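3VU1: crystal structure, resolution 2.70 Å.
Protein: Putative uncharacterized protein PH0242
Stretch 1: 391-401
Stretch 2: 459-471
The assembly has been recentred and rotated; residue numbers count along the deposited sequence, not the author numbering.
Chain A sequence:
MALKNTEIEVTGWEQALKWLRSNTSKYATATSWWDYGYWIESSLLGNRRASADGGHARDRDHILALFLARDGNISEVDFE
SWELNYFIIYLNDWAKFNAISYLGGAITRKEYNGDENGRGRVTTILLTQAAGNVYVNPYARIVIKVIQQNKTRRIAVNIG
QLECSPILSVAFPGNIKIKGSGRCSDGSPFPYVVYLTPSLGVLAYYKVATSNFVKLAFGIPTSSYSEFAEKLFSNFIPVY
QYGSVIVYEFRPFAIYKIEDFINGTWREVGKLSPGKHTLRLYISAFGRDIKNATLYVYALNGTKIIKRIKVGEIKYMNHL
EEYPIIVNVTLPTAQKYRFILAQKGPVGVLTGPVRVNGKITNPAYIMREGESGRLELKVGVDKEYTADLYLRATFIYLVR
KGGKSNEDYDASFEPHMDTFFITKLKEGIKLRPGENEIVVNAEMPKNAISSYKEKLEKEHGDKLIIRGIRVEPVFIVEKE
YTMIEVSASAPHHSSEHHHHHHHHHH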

# COMPACT_ATOMS: atom_id res chain seq x y z
N LEU A 391 -2.81 16.02 -19.19
CA LEU A 391 -2.77 16.82 -17.99
C LEU A 391 -3.79 16.19 -17.08
O LEU A 391 -4.95 15.97 -17.48
N ARG A 392 -3.35 15.89 -15.85
CA ARG A 392 -4.16 15.17 -14.89
C ARG A 392 -4.38 16.00 -13.65
O ARG A 392 -3.44 16.59 -13.14
N ALA A 393 -5.61 16.03 -13.17
CA ALA A 393 -5.89 16.70 -11.91
C ALA A 393 -5.99 15.69 -10.76
O ALA A 393 -6.47 14.55 -10.97
N THR A 394 -5.52 16.11 -9.58
CA THR A 394 -5.70 15.33 -8.36
C THR A 394 -6.18 16.27 -7.28
O THR A 394 -5.51 17.25 -6.97
N PHE A 395 -7.36 15.98 -6.73
CA PHE A 395 -7.90 16.67 -5.57
C PHE A 395 -7.79 15.77 -4.34
O PHE A 395 -8.40 14.69 -4.28
N ILE A 396 -7.03 16.21 -3.35
CA ILE A 396 -7.03 15.53 -2.07
C ILE A 396 -7.81 16.44 -1.14
O ILE A 396 -7.47 17.63 -0.99
N TYR A 397 -8.86 15.88 -0.53
CA TYR A 397 -9.68 16.66 0.38
C TYR A 397 -10.24 15.85 1.55
O TYR A 397 -10.16 14.61 1.56
N LEU A 398 -10.79 16.56 2.53
CA LEU A 398 -11.38 15.95 3.72
C LEU A 398 -12.90 16.14 3.76
O LEU A 398 -13.42 17.17 3.30
N VAL A 399 -13.61 15.17 4.30
CA VAL A 399 -15.04 15.35 4.54
C VAL A 399 -15.35 15.02 6.00
O VAL A 399 -15.18 13.88 6.43
N ARG A 400 -15.81 16.02 6.74
CA ARG A 400 -16.05 15.86 8.15
C ARG A 400 -17.10 14.79 8.34
O ARG A 400 -18.10 14.74 7.61
N LYS A 401 -16.84 13.93 9.31
CA LYS A 401 -17.77 12.89 9.71
C LYS A 401 -17.97 13.07 11.20
O LYS A 401 -17.01 13.05 11.98
N GLU A 459 -21.68 19.58 -3.10
CA GLU A 459 -21.95 18.25 -2.51
C GLU A 459 -21.73 18.18 -0.98
O GLU A 459 -22.52 17.58 -0.27
N HIS A 460 -20.66 18.81 -0.48
CA HIS A 460 -20.27 18.64 0.92
C HIS A 460 -20.46 19.83 1.82
O HIS A 460 -20.51 19.67 3.04
N GLY A 461 -20.54 21.04 1.25
CA GLY A 461 -20.78 22.23 2.05
C GLY A 461 -19.66 22.56 3.00
O GLY A 461 -18.49 22.52 2.61
N ASP A 462 -19.99 22.90 4.25
CA ASP A 462 -18.99 23.29 5.23
C ASP A 462 -18.18 22.08 5.72
O ASP A 462 -17.07 22.24 6.25
N LYS A 463 -18.75 20.88 5.56
CA LYS A 463 -18.05 19.63 5.84
C LYS A 463 -16.75 19.40 5.02
O LYS A 463 -15.99 18.49 5.33
N LEU A 464 -16.49 20.24 4.01
CA LEU A 464 -15.36 20.04 3.09
C LEU A 464 -14.13 20.89 3.42
O LEU A 464 -14.25 22.09 3.64
N ILE A 465 -12.95 20.25 3.43
CA ILE A 465 -11.67 20.96 3.56
C ILE A 465 -10.77 20.43 2.45
O ILE A 465 -10.39 19.26 2.45
N ILE A 466 -10.45 21.26 1.47
CA ILE A 466 -9.54 20.86 0.39
C ILE A 466 -8.13 20.94 0.95
O ILE A 466 -7.78 21.92 1.59
N ARG A 467 -7.31 19.92 0.73
CA ARG A 467 -5.97 19.92 1.31
C ARG A 467 -4.88 19.99 0.25
O ARG A 467 -3.76 20.31 0.56
N GLY A 468 -5.21 19.71 -1.00
CA GLY A 468 -4.23 19.83 -2.07
C GLY A 468 -4.92 19.66 -3.40
O GLY A 468 -5.89 18.92 -3.49
N ILE A 469 -4.44 20.35 -4.42
CA ILE A 469 -4.90 20.21 -5.79
C ILE A 469 -3.66 20.19 -6.64
O ILE A 469 -2.79 21.03 -6.47
N ARG A 470 -3.56 19.25 -7.57
CA ARG A 470 -2.39 19.16 -8.42
C ARG A 470 -2.79 19.11 -9.87
O ARG A 470 -3.86 18.57 -10.22
N VAL A 471 -1.93 19.66 -10.72
CA VAL A 471 -2.11 19.58 -12.15
C VAL A 471 -0.78 19.11 -12.67
O VAL A 471 0.23 19.79 -12.52

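The two stretches pair as antiparallel strands, so most polar groups between them are backbone amides and carbonyls that satisfy one another. Thr394 N gives to Arg470 O (3.0 Å) and Arg470 N to Thr394 O (2.9 Å); Leu398 and Ile465 exchange the same pair of bonds, Leu398 N to Ile465 O at 2.7 Å and Ile465 N to Leu398 O at 3.1 Å. Between them lies a beta bulge. There Ile396 O accepts twice, from Arg467 N (2.9 Å) and Gly468 N (3.1 Å), while Ile396 N gives to Gly468 O (2.9 Å). Arg400 N, bonded to Lys463 O at 2.8 Å, closes the ladder.

Apolar side chains cover much of both faces of this pair of strands. On the face shared by Phe395, Tyr397 and Val399, Phe395 (chi1 m) offers its ring to Ile469 (m, t), whose CG1 lies 4.1 Å from the ring centroid, over the face. Tyr397 adopts p; its CD1 meets Leu464 CD1 at 3.5 Å, and its OH is hydrogen-bonded elsewhere in the structure. Val399, in t, sets CG2 almost squarely over the His460 ring, 3.7 Å from its centroid, a CH-pi contact that suits a compact branched residue.

On the other face, Leu398 (m, t) packs CB against Ile465 CB at 4.2 Å and CG against Arg467 CG at 3.9 Å, so the arginine contributes its aliphatic portion. Thr394 and Arg470, both m at chi1, approach CB to CB at 4.3 Å; the Arg470 end leads away, and its NE and NH2 find partners elsewhere.

Arg400 points toward stretch 2 and supplies its salt bridge, NH2 to Asp462 OD1 at 3.0 Å. The carboxylate lies near the guanidinium plane, where the N-H groups point, while Lys463 CG covers one face. Arg400 NE and NH2 also bond elsewhere, which helps a buried charge.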

# COMPACT_ATOMS: atom_id res chain seq x y z
CB LEU A 391 -3.12 18.29 -18.25
CG LEU A 391 -2.14 19.18 -19.05
CD1 LEU A 391 -2.61 20.63 -18.92
CD2 LEU A 391 -0.68 19.06 -18.61
CB ARG A 392 -3.51 13.83 -14.49
CG ARG A 392 -4.51 12.86 -13.84
CD ARG A 392 -3.84 11.69 -13.18
NE ARG A 392 -2.83 12.14 -12.22
CZ ARG A 392 -1.79 11.41 -11.81
NH1 ARG A 392 -1.59 10.18 -12.27
NH2 ARG A 392 -0.94 11.94 -10.96
CB ALA A 393 -7.18 17.51 -12.00
CB THR A 394 -4.39 14.64 -7.89
OG1 THR A 394 -3.85 13.83 -8.93
CG2 THR A 394 -4.65 13.72 -6.71
CB PHE A 395 -9.38 16.99 -5.76
CG PHE A 395 -9.65 18.14 -6.69
CD1 PHE A 395 -10.15 19.33 -6.20
CD2 PHE A 395 -9.43 18.01 -8.06
CE1 PHE A 395 -10.42 20.40 -7.04
CE2 PHE A 395 -9.69 19.08 -8.91
CZ PHE A 395 -10.18 20.27 -8.41
CB ILE A 396 -5.62 15.29 -1.52
CG1 ILE A 396 -4.96 14.13 -2.27
CG2 ILE A 396 -5.69 14.96 -0.04
CD1 ILE A 396 -3.46 14.00 -2.08
CB TYR A 397 -10.82 17.31 -0.39
CG TYR A 397 -11.70 16.33 -1.16
CD1 TYR A 397 -12.92 15.90 -0.63
CD2 TYR A 397 -11.32 15.86 -2.42
CE1 TYR A 397 -13.74 15.04 -1.32
CE2 TYR A 397 -12.14 15.00 -3.12
CZ TYR A 397 -13.36 14.59 -2.57
OH TYR A 397 -14.19 13.74 -3.25
CB LEU A 398 -10.76 16.53 4.98
CG LEU A 398 -9.23 16.50 5.09
CD1 LEU A 398 -8.78 16.89 6.50
CD2 LEU A 398 -8.67 15.14 4.67
CB VAL A 399 -15.94 14.53 3.59
CG1 VAL A 399 -17.42 14.79 3.92
CG2 VAL A 399 -15.65 14.88 2.14
CB ARG A 400 -16.49 17.16 8.81
CG ARG A 400 -16.30 17.18 10.33
CD ARG A 400 -17.44 17.85 11.08
NE ARG A 400 -17.87 19.03 10.35
CZ ARG A 400 -19.10 19.53 10.38
NH1 ARG A 400 -20.04 19.00 11.14
NH2 ARG A 400 -19.35 20.61 9.64
CB LYS A 401 -17.22 11.50 9.37
CG LYS A 401 -18.17 10.39 9.76
CD LYS A 401 -17.57 9.00 9.67
CE LYS A 401 -18.19 8.12 10.75
NZ LYS A 401 -18.81 6.87 10.23
CB GLU A 459 -21.14 17.16 -3.20
CG GLU A 459 -21.40 15.75 -2.65
CD GLU A 459 -20.93 14.62 -3.58
OE1 GLU A 459 -21.21 13.45 -3.24
OE2 GLU A 459 -20.31 14.89 -4.64
CB HIS A 460 -18.83 18.14 0.97
CG HIS A 460 -18.65 16.76 0.38
ND1 HIS A 460 -19.13 15.64 0.97
CD2 HIS A 460 -18.04 16.35 -0.81
CE1 HIS A 460 -18.83 14.57 0.21
NE2 HIS A 460 -18.17 15.00 -0.88
CB ASP A 462 -19.61 24.09 6.39
CG ASP A 462 -19.88 23.23 7.66
OD1 ASP A 462 -19.20 23.46 8.70
OD2 ASP A 462 -20.79 22.35 7.62
CB LYS A 463 -18.98 18.46 5.63
CG LYS A 463 -19.85 18.16 6.83
CD LYS A 463 -20.86 17.07 6.49
CE LYS A 463 -22.18 17.36 7.21
NZ LYS A 463 -23.07 16.17 7.35
CB LEU A 464 -15.79 20.34 1.65
CG LEU A 464 -14.76 20.37 0.53
CD1 LEU A 464 -14.54 18.97 -0.00
CD2 LEU A 464 -15.24 21.26 -0.61
CB ILE A 465 -11.01 20.70 4.95
CG1 ILE A 465 -12.02 20.88 6.08
CG2 ILE A 465 -9.80 21.58 5.18
CD1 ILE A 465 -11.52 20.46 7.45
CB ILE A 466 -9.62 21.81 -0.81
CG1 ILE A 466 -11.09 22.04 -1.25
CG2 ILE A 466 -8.72 21.35 -1.93
CD1 ILE A 466 -11.69 21.06 -2.23
CB ARG A 467 -5.78 18.70 2.20
CG ARG A 467 -6.52 18.76 3.52
CD ARG A 467 -5.52 19.07 4.62
NE ARG A 467 -5.52 20.48 4.96
CZ ARG A 467 -5.91 20.95 6.14
NH1 ARG A 467 -6.31 20.12 7.11
NH2 ARG A 467 -5.88 22.25 6.37
CB ILE A 469 -5.80 21.39 -6.22
CG1 ILE A 469 -7.12 21.35 -5.47
CG2 ILE A 469 -6.05 21.36 -7.71
CD1 ILE A 469 -7.93 22.63 -5.52
CB ARG A 470 -1.60 17.90 -8.11
CG ARG A 470 -1.16 17.84 -6.68
CD ARG A 470 -0.22 16.70 -6.46
NE ARG A 470 0.34 16.78 -5.13
CZ ARG A 470 1.56 16.37 -4.82
NH1 ARG A 470 2.34 15.84 -5.77
NH2 ARG A 470 1.99 16.50 -3.58
CB VAL A 471 -2.52 20.93 -12.75
CG1 VAL A 471 -2.55 20.86 -14.27
CG2 VAL A 471 -3.88 21.35 -12.20